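Local coordinates for photosystem II assembly protein Ycf48 (Thermosynechococcus elongatus, PDB 5OJ5) that probably assists the early assembly of photosystem II and the replacement of photodamaged D1, binding the C-terminal prepropeptide of D1, at residues T77-R82 with W88-L93; S154-T159 with G194-V199; G162-T167 with S207-G212. All coordinates share one frame; numbering follows the deposited sequence. Where two conformers were deposited one is given.

Contact 1: residues T77-R82 with W88-L93; sequences TLMETR and WEPRTL
Thr81 sets CB and CG2 over one face of the Trp88 indole, and this is the tightly packed end of the contact. Its CB sits 3.6 Å from the centroid of the six-membered ring, a CH-pi contact only 8° off the ring normal, while CG2 reaches CH2 of Trp88 at 3.5 Å. With OG1 anti to the backbone N (chi1 -174°), the methyl is left over the ring and the hydroxyl is held at Thr87 O. The indole NE1 is satisfied at Gly85 O, so this large ring can be buried against Met61 and Phe63. These two residues stand near the turn of the antiparallel hairpin that supplies the last two strands, 77-81 and 89-90, of a four-stranded propeller blade; Glu80 and Glu89 form a hydrogen-bonded pair.

The Glu80 end of the other face is polar. There Arg91 makes a side-on salt bridge to one oxygen, NE to OE1 of Glu80 at 2.9 Å and NH2 to the same OE1 at 3.1 Å, the two flat groups perpendicular. His68 and Gln129 hold OE2, with Arg82 a longer, charges-only partner. Farther along, CD2 of Leu78 packs on CD1 of Leu93 at 3.8 Å. Glu89 is exposed; on the opposite face Pro90, also exposed, packs beside Met79, whose SD meets Trp88 CB. Residues 91-93 meet the bound peptide, Arg91 and Leu93 by packing, Thr92 through backbone hydrogen bonds.

Contact 2: residues S154-T159 with G194-V199; sequences SAEMIT and GEYVAV
Two neighbouring blades of the beta-propeller meet here, each through its second strand, 154-159 and 196-199. CA of Ile158 and CA of Tyr196 are 9.8 Å apart, so the gap is spanned chiefly by side chains, and Tyr196 is long enough to do so. Ile158 comes from the opposite direction and sets its CD1 over the centre of the phenol ring, 3.4 Å from the centroid and 8° off the normal, a CH-pi contact. Its extended CG1 branch carries that methyl outward to the ring, a reach well suited to isoleucine. Beyond the ring, the phenol OH donates to OE1 of Glu156 at 2.6 Å. The acceptor lies at the ring's edge, in its plane, and is approached on the anti side of the carboxylate, 21° out of the carboxylate plane. Glu156 holds CG between its backbone N and carbonyl carbon (chi1 52°), and the chain then runs extended to the phenol. Arg190 binds both partners, by a salt bridge to OE1 of Glu156 and a hydrogen bond to OH of Tyr196, which would probably favour a charged carboxylate in this buried place. A ring capped on one face by a methyl and gripped at its hydroxyl by a buried Glu-Arg pair thus joins the second strands of adjacent blades in this seven-bladed propeller.

Contact 3: residues G162-T167 with S207-G212; sequences GAIYRT and STWEPG
Apolar packing of Ile164 on Trp209 makes up most of this contact, whose segment 207-212 falls within the experimentally defined Arg-rich patch. The CD1 methyl of Ile164 rests over one face of the indole, 3.5 Å from CD2 of Trp209, near the bond shared by the two rings. Measured to the centroid of the six-membered ring it is 3.8 Å away and 22° off the normal, a CH-pi contact displaced toward the rim. The extended end of the isoleucine (chi2 -180°) pushes CD1 out to meet the ring, and CG of Trp209 lies anti to its backbone N (chi1 178°), which turns the indole toward strand 164-167. The opposite face of the ring is taken by the loop that follows it in the chain, where N of Pro211 stands 3.6 Å above the plane of the Trp209 ring, so the indole is clasped between a neighbouring blade and a proline whose rigid ring suits a flat surface.

Charge enters more loosely. Arg166 brings NH2 to the indole's edge, 4.4 Å from CH2 of Trp209, and a similar distance from CG of Pro211, which lies near the guanidinium plane; a long, weak ion pair links the same NH2 to OE2 of Glu156.

As for hydrogen bonds, Trp209 NE1 donates to Gln213 O, within its own blade. None crosses between the two segments, and cohesion therefore rests on dispersion and shape, with charge contributing only weakly.

In the fold
From the N terminus, contact 1 comes first and closes the shortest loop, a hairpin with five residues between its segments, which completes one blade. The chain then passes through another blade before reaching 154-159, which opens contact 2. Segment 162-167 opens contact 3 before 194-199 closes contact 2, and 207-212 closes contact 3 last, so these two cross rather than nest. Their segments alternate because both join the same pair of successive blades, through second strands in contact 2 and third strands in contact 3, with centres about 5 Å apart. Contact 1 stands alone, about 25 Å centre to centre from contact 2.

Contact 1: residues T77-R82 with W88-L93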
loop_
_atom_site.group_PDB
_atom_site.type_symbol
_atom_site.label_atom_id
_atom_site.label_comp_id
_atom_site.label_asym_id
_atom_site.label_seq_id
_atom_site.Cartn_x
_atom_site.Cartn_y
_atom_site.Cartn_z
ATOM N N THR A 77 -9.426 -1.402 13.603
ATOM C CA THR A 77 -8.161 -1.728 14.267
ATOM C C THR A 77 -7.168 -0.591 14.150
ATOM O O THR A 77 -6.929 -0.069 13.058
ATOM C CB THR A 77 -7.559 -3.017 13.701
ATOM O OG1 THR A 77 -8.449 -4.090 14.034
ATOM C CG2 THR A 77 -6.181 -3.329 14.270
ATOM N N LEU A 78 -6.535 -0.258 15.267
ATOM C CA LEU A 78 -5.567 0.820 15.370
ATOM C C LEU A 78 -4.519 0.353 16.362
ATOM O O LEU A 78 -4.874 -0.049 17.487
ATOM C CB LEU A 78 -6.297 2.032 15.922
ATOM C CG LEU A 78 -5.508 3.308 16.095
ATOM C CD1 LEU A 78 -4.914 3.815 14.766
ATOM C CD2 LEU A 78 -6.344 4.425 16.718
ATOM N N MET A 79 -3.227 0.375 15.994
ATOM C CA MET A 79 -2.175 0.023 16.947
ATOM C C MET A 79 -1.015 0.977 16.817
ATOM O O MET A 79 -0.750 1.522 15.728
ATOM C CB MET A 79 -1.659 -1.398 16.770
ATOM C CG MET A 79 -2.746 -2.449 16.770
ATOM S SD MET A 79 -2.018 -4.079 17.005
ATOM C CE MET A 79 -3.452 -5.109 16.911
ATOM N N GLU A 80 -0.296 1.157 17.919
ATOM C CA GLU A 80 0.797 2.107 18.024
ATOM C C GLU A 80 2.070 1.361 18.403
ATOM O O GLU A 80 2.050 0.497 19.281
ATOM C CB GLU A 80 0.465 3.127 19.129
ATOM C CG GLU A 80 1.477 4.228 19.337
ATOM C CD GLU A 80 1.052 5.228 20.390
ATOM O OE1 GLU A 80 0.184 4.904 21.226
ATOM O OE2 GLU A 80 1.596 6.366 20.375
ATOM N N THR A 81 3.204 1.749 17.799
ATOM C CA THR A 81 4.526 1.274 18.212
ATOM C C THR A 81 5.365 2.468 18.637
ATOM O O THR A 81 5.251 3.568 18.068
ATOM C CB THR A 81 5.228 0.509 17.051
ATOM O OG1 THR A 81 6.444 -0.046 17.563
ATOM C CG2 THR A 81 5.567 1.375 15.852
ATOM N N ARG A 82 6.273 2.209 19.586
ATOM C CA ARG A 82 7.288 3.163 19.987
ATOM C C ARG A 82 8.688 2.620 19.811
ATOM O O ARG A 82 9.654 3.326 20.148
ATOM C CB ARG A 82 7.085 3.556 21.455
ATOM C CG ARG A 82 5.777 4.099 21.740
ATOM C CD ARG A 82 5.767 5.509 21.578
ATOM N NE ARG A 82 4.537 5.992 22.200
ATOM C CZ ARG A 82 4.340 7.249 22.498
ATOM N NH1 ARG A 82 5.311 8.091 22.225
ATOM N NH2 ARG A 82 3.194 7.644 23.033
ATOM N N TRP A 88 3.653 -3.703 19.228
ATOM C CA TRP A 88 2.506 -2.895 18.888
ATOM C C TRP A 88 1.465 -2.999 19.979
ATOM O O TRP A 88 1.159 -4.099 20.456
ATOM C CB TRP A 88 1.920 -3.380 17.555
ATOM C CG TRP A 88 2.867 -3.193 16.380
ATOM C CD1 TRP A 88 3.853 -4.049 15.975
ATOM C CD2 TRP A 88 2.912 -2.056 15.522
ATOM N NE1 TRP A 88 4.486 -3.532 14.885
ATOM C CE2 TRP A 88 3.932 -2.308 14.582
ATOM C CE3 TRP A 88 2.177 -0.865 15.455
ATOM C CZ2 TRP A 88 4.249 -1.403 13.568
ATOM C CZ3 TRP A 88 2.494 0.053 14.457
ATOM C CH2 TRP A 88 3.535 -0.220 13.520
ATOM N N GLU A 89 0.866 -1.874 20.312
ATOM C CA GLU A 89 -0.150 -1.786 21.354
ATOM C C GLU A 89 -1.487 -1.405 20.750
ATOM O O GLU A 89 -1.573 -0.353 20.092
ATOM C CB GLU A 89 0.249 -0.757 22.409
ATOM C CG GLU A 89 1.452 -1.188 23.236
ATOM C CD GLU A 89 1.119 -2.221 24.304
ATOM O OE1 GLU A 89 -0.066 -2.533 24.519
ATOM O OE2 GLU A 89 2.063 -2.715 24.952
ATOM N N PRO A 90 -2.558 -2.178 20.968
ATOM C CA PRO A 90 -3.862 -1.791 20.429
ATOM C C PRO A 90 -4.393 -0.550 21.117
ATOM O O PRO A 90 -4.218 -0.343 22.316
ATOM C CB PRO A 90 -4.766 -2.988 20.733
ATOM C CG PRO A 90 -3.883 -4.036 21.167
ATOM C CD PRO A 90 -2.581 -3.500 21.626
ATOM N N ARG A 91 -5.092 0.258 20.330
ATOM C CA ARG A 91 -5.830 1.419 20.790
ATOM C C ARG A 91 -7.251 1.299 20.273
ATOM O O ARG A 91 -7.442 1.124 19.081
ATOM C CB ARG A 91 -5.157 2.677 20.229
ATOM C CG ARG A 91 -3.593 2.737 20.500
ATOM C CD ARG A 91 -3.405 3.147 21.858
ATOM N NE ARG A 91 -1.982 3.246 22.155
ATOM C CZ ARG A 91 -1.428 2.511 23.093
ATOM N NH1 ARG A 91 -2.157 1.571 23.659
ATOM N NH2 ARG A 91 -0.164 2.688 23.436
ATOM N N THR A 92 -8.247 1.373 21.112
ATOM C CA THR A 92 -9.626 1.255 20.650
ATOM C C THR A 92 -10.276 2.604 20.823
ATOM O O THR A 92 -10.456 3.069 21.945
ATOM C CB THR A 92 -10.391 0.214 21.469
ATOM O OG1 THR A 92 -9.709 -1.031 21.379
ATOM C CG2 THR A 92 -11.817 0.050 20.928
ATOM N N LEU A 93 -10.615 3.268 19.751
ATOM C CA LEU A 93 -11.340 4.523 19.880
ATOM C C LEU A 93 -12.811 4.253 20.146
ATOM O O LEU A 93 -13.404 3.310 19.609
ATOM C CB LEU A 93 -11.151 5.361 18.632
ATOM C CG LEU A 93 -9.712 5.902 18.420
ATOM C CD1 LEU A 93 -9.588 6.411 16.996
ATOM C CD2 LEU A 93 -9.361 6.975 19.450
HETATM O O HOH W 1 -7.592 -1.524 17.800
HETATM O O HOH W 2 2.614 3.783 23.158
#

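Contact 2: residues S154-T159 with G194-V199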
loop_
_atom_site.group_PDB
_atom_site.type_symbol
_atom_site.label_atom_id
_atom_site.label_comp_id
_atom_site.label_asym_id
_atom_site.label_seq_id
_atom_site.Cartn_x
_atom_site.Cartn_y
_atom_site.Cartn_z
ATOM N N SER A 154 -2.157 20.350 5.577
ATOM C CA SER A 154 -2.563 19.962 4.236
ATOM C C SER A 154 -2.597 18.441 4.096
ATOM O O SER A 154 -1.784 17.715 4.681
ATOM C CB SER A 154 -1.581 20.541 3.219
ATOM O OG SER A 154 -1.753 21.954 3.034
ATOM N N ALA A 155 -3.539 17.974 3.275
ATOM C CA ALA A 155 -3.642 16.542 2.993
ATOM C C ALA A 155 -4.411 16.373 1.694
ATOM O O ALA A 155 -5.173 17.254 1.279
ATOM C CB ALA A 155 -4.345 15.793 4.111
ATOM N N GLU A 156 -4.224 15.226 1.060
ATOM C CA GLU A 156 -5.017 14.839 -0.100
ATOM C C GLU A 156 -5.703 13.524 0.152
ATOM O O GLU A 156 -5.163 12.647 0.800
ATOM C CB GLU A 156 -4.204 14.780 -1.309
ATOM C CG GLU A 156 -3.026 14.055 -1.343
ATOM C CD GLU A 156 -2.174 14.489 -2.542
ATOM O OE1 GLU A 156 -1.616 13.602 -3.187
ATOM O OE2 GLU A 156 -2.077 15.700 -2.895
ATOM N N MET A 157 -6.919 13.413 -0.370
ATOM C CA MET A 157 -7.765 12.247 -0.184
ATOM C C MET A 157 -8.296 11.770 -1.531
ATOM O O MET A 157 -8.676 12.580 -2.383
ATOM C CB MET A 157 -8.955 12.652 0.739
ATOM C CG MET A 157 -9.957 11.508 0.924
ATOM S SD MET A 157 -11.223 11.757 2.134
ATOM C CE MET A 157 -11.969 13.303 1.578
ATOM N N ILE A 158 -8.337 10.460 -1.704
ATOM C CA ILE A 158 -8.931 9.861 -2.896
ATOM C C ILE A 158 -10.011 8.906 -2.432
ATOM O O ILE A 158 -9.789 8.101 -1.509
ATOM C CB ILE A 158 -7.887 9.134 -3.772
ATOM C CG1 ILE A 158 -6.801 10.145 -4.132
ATOM C CG2 ILE A 158 -8.559 8.592 -5.043
ATOM C CD1 ILE A 158 -5.864 9.696 -5.242
ATOM N N THR A 159 -11.176 8.954 -3.098
ATOM C CA THR A 159 -12.241 8.008 -2.777
ATOM C C THR A 159 -12.085 6.717 -3.538
ATOM O O THR A 159 -11.279 6.597 -4.452
ATOM C CB THR A 159 -13.635 8.596 -3.013
ATOM O OG1 THR A 159 -13.890 8.621 -4.415
ATOM C CG2 THR A 159 -13.790 9.996 -2.395
ATOM N N GLY A 194 3.407 12.929 -6.394
ATOM C CA GLY A 194 1.975 13.103 -6.237
ATOM C C GLY A 194 1.167 12.668 -7.426
ATOM O O GLY A 194 0.011 13.056 -7.515
ATOM N N GLU A 195 1.766 11.892 -8.348
ATOM C CA GLU A 195 0.966 11.236 -9.371
ATOM C C GLU A 195 0.340 9.978 -8.799
ATOM O O GLU A 195 0.847 9.393 -7.836
ATOM C CB GLU A 195 1.881 10.820 -10.516
ATOM C CG GLU A 195 2.675 11.944 -10.995
ATOM C CD GLU A 195 4.019 11.534 -11.628
ATOM O OE1 GLU A 195 4.885 10.733 -11.042
ATOM O OE2 GLU A 195 4.223 12.099 -12.738
ATOM N N TYR A 196 -0.765 9.551 -9.401
ATOM C CA TYR A 196 -1.407 8.301 -9.000
ATOM C C TYR A 196 -1.643 7.425 -10.210
ATOM O O TYR A 196 -1.830 7.904 -11.327
ATOM C CB TYR A 196 -2.751 8.590 -8.299
ATOM C CG TYR A 196 -2.622 9.285 -6.963
ATOM C CD1 TYR A 196 -2.573 8.536 -5.786
ATOM C CD2 TYR A 196 -2.535 10.673 -6.862
ATOM C CE1 TYR A 196 -2.509 9.139 -4.538
ATOM C CE2 TYR A 196 -2.454 11.288 -5.595
ATOM C CZ TYR A 196 -2.458 10.515 -4.451
ATOM O OH TYR A 196 -2.410 11.145 -3.223
ATOM N N VAL A 197 -1.677 6.118 -9.930
ATOM C CA VAL A 197 -2.047 5.109 -10.916
ATOM C C VAL A 197 -3.071 4.192 -10.279
ATOM O O VAL A 197 -2.902 3.745 -9.139
ATOM C CB VAL A 197 -0.810 4.364 -11.467
ATOM C CG1 VAL A 197 -0.045 3.544 -10.414
ATOM C CG2 VAL A 197 -1.232 3.430 -12.619
ATOM N N ALA A 198 -4.154 3.927 -11.013
ATOM C CA ALA A 198 -5.276 3.139 -10.520
ATOM C C ALA A 198 -5.611 2.047 -11.525
ATOM O O ALA A 198 -5.777 2.321 -12.720
ATOM C CB ALA A 198 -6.494 4.018 -10.341
ATOM N N VAL A 199 -5.759 0.838 -11.057
ATOM C CA VAL A 199 -6.183 -0.289 -11.886
ATOM C C VAL A 199 -7.696 -0.359 -11.886
ATOM O O VAL A 199 -8.333 -0.241 -10.835
ATOM C CB VAL A 199 -5.554 -1.592 -11.369
ATOM C CG1 VAL A 199 -6.063 -2.780 -12.203
ATOM C CG2 VAL A 199 -4.015 -1.495 -11.447
HETATM O O HOH W 3 -0.869 15.136 -5.854
#

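Contact 3: residues G162-T167 with S207-G212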
loop_
_atom_site.group_PDB
_atom_site.type_symbol
_atom_site.label_atom_id
_atom_site.label_comp_id
_atom_site.label_asym_id
_atom_site.label_seq_id
_atom_site.Cartn_x
_atom_site.Cartn_y
_atom_site.Cartn_z
ATOM N N GLY A 162 -12.187 7.187 -7.167
ATOM C CA GLY A 162 -11.228 8.052 -7.802
ATOM C C GLY A 162 -11.526 9.527 -7.735
ATOM O O GLY A 162 -10.844 10.304 -8.412
ATOM N N ALA A 163 -12.489 9.983 -6.913
ATOM C CA ALA A 163 -12.618 11.428 -6.714
ATOM C C ALA A 163 -11.478 11.887 -5.811
ATOM O O ALA A 163 -11.094 11.177 -4.877
ATOM C CB ALA A 163 -13.989 11.751 -6.095
ATOM N N ILE A 164 -10.874 13.023 -6.152
ATOM C CA ILE A 164 -9.658 13.496 -5.503
ATOM C C ILE A 164 -9.930 14.870 -4.902
ATOM O O ILE A 164 -10.429 15.764 -5.595
ATOM C CB ILE A 164 -8.483 13.592 -6.494
ATOM C CG1 ILE A 164 -8.262 12.259 -7.200
ATOM C CG2 ILE A 164 -7.227 14.097 -5.771
ATOM C CD1 ILE A 164 -7.102 12.270 -8.199
ATOM N N TYR A 165 -9.592 15.034 -3.627
ATOM C CA TYR A 165 -9.802 16.264 -2.872
ATOM C C TYR A 165 -8.529 16.646 -2.130
ATOM O O TYR A 165 -7.733 15.788 -1.749
ATOM C CB TYR A 165 -10.905 16.073 -1.834
ATOM C CG TYR A 165 -12.216 15.771 -2.474
ATOM C CD1 TYR A 165 -13.124 16.779 -2.748
ATOM C CD2 TYR A 165 -12.536 14.453 -2.839
ATOM C CE1 TYR A 165 -14.310 16.499 -3.407
ATOM C CE2 TYR A 165 -13.705 14.157 -3.469
ATOM C CZ TYR A 165 -14.576 15.194 -3.763
ATOM O OH TYR A 165 -15.742 14.874 -4.388
ATOM N N ARG A 166 -8.376 17.937 -1.871
ATOM C CA ARG A 166 -7.270 18.422 -1.067
ATOM C C ARG A 166 -7.781 19.398 -0.017
ATOM O O ARG A 166 -8.689 20.182 -0.267
ATOM C CB ARG A 166 -6.200 19.116 -1.947
ATOM C CG ARG A 166 -4.862 19.465 -1.301
ATOM C CD ARG A 166 -3.881 20.115 -2.314
ATOM N NE ARG A 166 -3.243 19.124 -3.203
ATOM C CZ ARG A 166 -3.212 19.211 -4.527
ATOM N NH1 ARG A 166 -3.813 20.233 -5.129
ATOM N NH2 ARG A 166 -2.601 18.273 -5.250
ATOM N N THR A 167 -7.204 19.346 1.171
ATOM C CA THR A 167 -7.411 20.350 2.205
ATOM C C THR A 167 -6.090 21.049 2.469
ATOM O O THR A 167 -5.012 20.441 2.392
ATOM C CB THR A 167 -7.962 19.739 3.528
ATOM O OG1 THR A 167 -8.323 20.782 4.437
ATOM C CG2 THR A 167 -6.954 18.832 4.216
ATOM N N SER A 207 -5.615 3.725 -15.166
ATOM C CA SER A 207 -5.762 5.161 -15.316
ATOM C C SER A 207 -4.658 5.860 -14.530
ATOM O O SER A 207 -4.201 5.361 -13.499
ATOM C CB SER A 207 -7.108 5.666 -14.848
ATOM O OG SER A 207 -8.148 4.998 -15.575
ATOM N N THR A 208 -4.248 7.033 -15.005
ATOM C CA THR A 208 -3.271 7.860 -14.307
ATOM C C THR A 208 -3.813 9.263 -14.074
ATOM O O THR A 208 -4.659 9.760 -14.829
ATOM C CB THR A 208 -1.934 7.930 -15.065
ATOM O OG1 THR A 208 -2.159 8.456 -16.376
ATOM C CG2 THR A 208 -1.256 6.566 -15.184
ATOM N N TRP A 209 -3.287 9.903 -13.035
ATOM C CA TRP A 209 -3.633 11.298 -12.766
ATOM C C TRP A 209 -2.414 11.996 -12.222
ATOM O O TRP A 209 -1.678 11.429 -11.430
ATOM C CB TRP A 209 -4.782 11.395 -11.751
ATOM C CG TRP A 209 -5.118 12.837 -11.418
ATOM C CD1 TRP A 209 -5.920 13.658 -12.122
ATOM C CD2 TRP A 209 -4.594 13.603 -10.319
ATOM N NE1 TRP A 209 -5.959 14.907 -11.503
ATOM C CE2 TRP A 209 -5.172 14.876 -10.388
ATOM C CE3 TRP A 209 -3.720 13.311 -9.276
ATOM C CZ2 TRP A 209 -4.883 15.881 -9.448
ATOM C CZ3 TRP A 209 -3.438 14.307 -8.347
ATOM C CH2 TRP A 209 -4.030 15.552 -8.444
ATOM N N GLU A 210 -2.231 13.253 -12.608
ATOM C CA GLU A 210 -1.227 14.090 -11.971
ATOM C C GLU A 210 -1.817 15.462 -11.742
ATOM O O GLU A 210 -2.734 15.878 -12.448
ATOM C CB GLU A 210 0.060 14.228 -12.777
ATOM C CG GLU A 210 -0.104 14.799 -14.098
ATOM C CD GLU A 210 1.254 14.924 -14.762
ATOM O OE1 GLU A 210 2.119 15.696 -14.276
ATOM O OE2 GLU A 210 1.464 14.209 -15.748
ATOM N N PRO A 211 -1.269 16.207 -10.771
ATOM C CA PRO A 211 -1.765 17.546 -10.462
ATOM C C PRO A 211 -1.854 18.374 -11.721
ATOM O O PRO A 211 -0.954 18.340 -12.576
ATOM C CB PRO A 211 -0.701 18.089 -9.510
ATOM C CG PRO A 211 -0.253 16.882 -8.782
ATOM C CD PRO A 211 -0.305 15.737 -9.770
ATOM N N GLY A 212 -2.937 19.131 -11.820
ATOM C CA GLY A 212 -3.218 19.913 -12.975
ATOM C C GLY A 212 -4.225 19.284 -13.899
ATOM O O GLY A 212 -4.928 19.994 -14.611
#